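Local structure of leucine aminopeptidase 1 (Caenorhabditis elegans, 2HC9) at residues H91-E96 and V124-R129. The protein probably acts as a digestive enzyme, a zinc-dependent aminopeptidase that releases N-terminal amino acids, preferably leucine, from peptides. The protein carries 1 engineered substitution. Residues are numbered along the deposited sequence; the frame is centred on the assembly and turned at random. Where two conformers were deposited one is given.
Sequences HSIYKE and VAAIAR
Ile93 meets Ala126 and Ile127 of helix 120-128 with its CB and its CG2 methyl: CB lies 4.1 Å from Ala126 CB, while CG2 reaches Ile127 CG1 at 3.9 Å. Chi1 of Ile93 (-64°) sets CG2 anti to the backbone N, where it makes this contact; the two isoleucine side chains cross obliquely. The small Ala126 lets the backbones approach closely, its CA standing 5.4 Å from Tyr94 CA. In these segments helices 90-97 and 120-128 run roughly parallel, their axes 8.4 Å apart at closest approach and inclined by 23°. Both pack on one face of the mixed sheet of the N-terminal, macro-clan domain, where Ile93 also rests on Val77 of strand 72-77 and Ile127 on Phe111 of strand 108-114. Tyr94 has CG anti to the backbone N (chi1 -173°), which starts the ring toward the Ala126 carbonyl and Arg129. Its ring edge faces Ala126 O, 3.9 Å from CD1, and CE1 touches Arg129 CB at 3.7 Å, an oblique approach to the ring. Beyond the ring, a water in its plane accepts a hydrogen bond from Tyr94 OH (2.7 Å) and donates one to Arg129 O (2.9 Å), linking the two segments. A leucine in place of Tyr94 would probably leave this water without its hydroxyl donor and open a gap beside Arg129 CB. The arginine's extended chain crosses the tyrosine side chain at about a right angle and carries its guanidinium to a salt bridge with Asp398.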
ATOM      1  N   HIS A  91      27.311  25.395  -4.897  1.00 18.54           N
ATOM      2  CA  HIS A  91      26.211  24.646  -5.522  1.00 17.73           C
ATOM      3  C   HIS A  91      25.539  25.351  -6.688  1.00 19.37           C
ATOM      4  O   HIS A  91      25.048  24.674  -7.592  1.00 19.63           O
ATOM      5  CB  HIS A  91      25.174  24.198  -4.494  1.00 17.79           C
ATOM      6  CG  HIS A  91      25.767  23.380  -3.407  1.00 18.48           C
ATOM      7  ND1 HIS A  91      26.466  23.946  -2.364  1.00 20.76           N
ATOM      8  CD2 HIS A  91      25.844  22.039  -3.232  1.00 20.05           C
ATOM      9  CE1 HIS A  91      26.908  22.995  -1.568  1.00 21.81           C
ATOM     10  NE2 HIS A  91      26.550  21.830  -2.070  1.00 17.66           N
ATOM     11  N   SER A  92      25.514  26.689  -6.663  1.00 17.19           N
ATOM     12  CA  SER A  92      24.939  27.480  -7.753  0.50 18.63           C
ATOM     13  C   SER A  92      25.695  27.278  -9.060  1.00 20.47           C
ATOM     14  O   SER A  92      25.100  27.292 -10.139  1.00 17.32           O
ATOM     15  CB  SER A  92      24.932  28.978  -7.412  0.50 15.61           C
ATOM     16  OG  SER A  92      24.094  29.259  -6.306  0.50  8.71           O
ATOM     17  N   ILE A  93      27.019  27.129  -8.965  1.00 18.27           N
ATOM     18  CA  ILE A  93      27.820  26.815 -10.183  1.00 15.32           C
ATOM     19  C   ILE A  93      27.376  25.477 -10.761  1.00 21.03           C
ATOM     20  O   ILE A  93      27.049  25.378 -11.928  1.00 17.98           O
ATOM     21  CB  ILE A  93      29.332  26.764  -9.894  1.00 16.29           C
ATOM     22  CG1 ILE A  93      29.813  28.160  -9.444  1.00 16.68           C
ATOM     23  CG2 ILE A  93      30.109  26.258 -11.152  1.00 18.56           C
ATOM     24  CD1 ILE A  93      31.240  28.156  -8.917  1.00 18.12           C
ATOM     25  N   TYR A  94      27.323  24.456  -9.918  1.00 18.68           N
ATOM     26  CA  TYR A  94      26.878  23.153 -10.392  1.00 21.71           C
ATOM     27  C   TYR A  94      25.491  23.222 -11.021  1.00 17.39           C
ATOM     28  O   TYR A  94      25.273  22.674 -12.095  1.00 18.62           O
ATOM     29  CB  TYR A  94      26.876  22.144  -9.258  1.00 19.49           C
ATOM     30  CG  TYR A  94      26.582  20.719  -9.710  1.00 19.18           C
ATOM     31  CD1 TYR A  94      27.613  19.881 -10.131  1.00 18.10           C
ATOM     32  CD2 TYR A  94      25.280  20.218  -9.714  1.00 19.58           C
ATOM     33  CE1 TYR A  94      27.364  18.556 -10.504  1.00 22.17           C
ATOM     34  CE2 TYR A  94      25.002  18.893 -10.123  1.00 22.44           C
ATOM     35  CZ  TYR A  94      26.049  18.069 -10.501  1.00 23.72           C
ATOM     36  OH  TYR A  94      25.798  16.757 -10.875  1.00 23.23           O
ATOM     37  N   LYS A  95      24.557  23.902 -10.356  1.00 18.35           N
ATOM     38  CA  LYS A  95      23.186  24.009 -10.881  1.00 19.13           C
ATOM     39  C   LYS A  95      23.119  24.588 -12.303  1.00 19.60           C
ATOM     40  O   LYS A  95      22.343  24.125 -13.149  1.00 17.51           O
ATOM     41  CB  LYS A  95      22.341  24.877  -9.932  1.00 23.69           C
ATOM     42  CG  LYS A  95      20.891  25.029 -10.376  1.00 28.13           C
ATOM     43  CD  LYS A  95      20.072  25.877  -9.443  1.00 34.35           C
ATOM     44  CE  LYS A  95      20.495  27.338  -9.509  1.00 45.13           C
ATOM     45  NZ  LYS A  95      21.180  27.722  -8.241  1.00 48.75           N
ATOM     46  N   GLU A  96      23.920  25.620 -12.555  1.00 18.32           N
ATOM     47  CA  GLU A  96      23.898  26.317 -13.839  1.00 19.28           C
ATOM     48  C   GLU A  96      24.731  25.605 -14.899  1.00 18.21           C
ATOM     49  O   GLU A  96      24.421  25.666 -16.089  1.00 18.92           O
ATOM     50  CB  GLU A  96      24.418  27.763 -13.677  1.00 20.36           C
ATOM     51  CG  GLU A  96      23.564  28.650 -12.744  1.00 23.96           C
ATOM     52  CD  GLU A  96      22.088  28.782 -13.145  1.00 27.65           C
ATOM     53  OE1 GLU A  96      21.703  28.435 -14.271  1.00 25.02           O
ATOM     54  OE2 GLU A  96      21.305  29.286 -12.308  1.00 38.59           O
ATOM     55  N   VAL A 124      36.177  25.360  -7.973  1.00 15.80           N
ATOM     56  CA  VAL A 124      36.873  24.390  -8.832  1.00 14.77           C
ATOM     57  C   VAL A 124      36.203  22.994  -8.744  1.00 13.40           C
ATOM     58  O   VAL A 124      35.910  22.375  -9.766  1.00 16.35           O
ATOM     59  CB  VAL A 124      38.379  24.326  -8.502  1.00 17.43           C
ATOM     60  CG1 VAL A 124      39.047  23.115  -9.203  1.00 17.42           C
ATOM     61  CG2 VAL A 124      39.047  25.635  -8.912  1.00 18.01           C
ATOM     62  N   ALA A 125      35.937  22.539  -7.519  1.00 17.96           N
ATOM     63  CA  ALA A 125      35.353  21.209  -7.326  1.00 17.28           C
ATOM     64  C   ALA A 125      33.997  21.137  -8.032  1.00 18.55           C
ATOM     65  O   ALA A 125      33.693  20.150  -8.726  1.00 17.64           O
ATOM     66  CB  ALA A 125      35.188  20.916  -5.847  1.00 21.66           C
ATOM     67  N   ALA A 126      33.182  22.181  -7.852  1.00 19.01           N
ATOM     68  CA  ALA A 126      31.855  22.219  -8.474  1.00 17.14           C
ATOM     69  C   ALA A 126      31.959  22.086  -9.994  1.00 18.15           C
ATOM     70  O   ALA A 126      31.138  21.391 -10.603  1.00 17.02           O
ATOM     71  CB  ALA A 126      31.107  23.512  -8.112  1.00 17.63           C
ATOM     72  N   ILE A 127      32.943  22.760 -10.611  1.00 17.77           N
ATOM     73  CA  ILE A 127      33.124  22.628 -12.083  1.00 15.44           C
ATOM     74  C   ILE A 127      33.567  21.209 -12.457  1.00 15.88           C
ATOM     75  O   ILE A 127      33.035  20.598 -13.400  1.00 17.31           O
ATOM     76  CB  ILE A 127      34.151  23.668 -12.629  1.00 17.17           C
ATOM     77  CG1 ILE A 127      33.637  25.107 -12.468  1.00 17.97           C
ATOM     78  CG2 ILE A 127      34.514  23.385 -14.097  1.00 19.05           C
ATOM     79  CD1 ILE A 127      34.731  26.196 -12.669  1.00 18.55           C
ATOM     80  N   ALA A 128      34.546  20.687 -11.716  1.00 16.12           N
ATOM     81  CA  ALA A 128      35.056  19.339 -11.943  1.00 14.59           C
ATOM     82  C   ALA A 128      33.943  18.290 -11.933  1.00 17.43           C
ATOM     83  O   ALA A 128      33.943  17.383 -12.764  1.00 18.56           O
ATOM     84  CB  ALA A 128      36.124  18.994 -10.888  1.00 18.20           C
ATOM     85  N   ARG A 129      32.979  18.432 -11.017  1.00 15.59           N
ATOM     86  CA  ARG A 129      31.891  17.426 -10.850  1.00 19.68           C
ATOM     87  C   ARG A 129      31.058  17.281 -12.126  1.00 19.22           C
ATOM     88  O   ARG A 129      30.380  16.262 -12.305  1.00 18.03           O
ATOM     89  CB  ARG A 129      30.890  17.796  -9.713  1.00 19.79           C
ATOM     90  CG  ARG A 129      31.467  18.139  -8.338  1.00 27.81           C
ATOM     91  CD  ARG A 129      30.384  18.623  -7.318  1.00 28.55           C
ATOM     92  NE  ARG A 129      30.954  19.349  -6.156  1.00 23.69           N
ATOM     93  CZ  ARG A 129      31.665  18.754  -5.189  1.00 27.61           C
ATOM     94  NH1 ARG A 129      32.163  19.467  -4.171  1.00 28.54           N
ATOM     95  NH2 ARG A 129      31.894  17.440  -5.238  1.00 17.76           N
TER
HETATM   96  O   HOH W   1      28.055  15.303 -10.961  1.00 21.94           O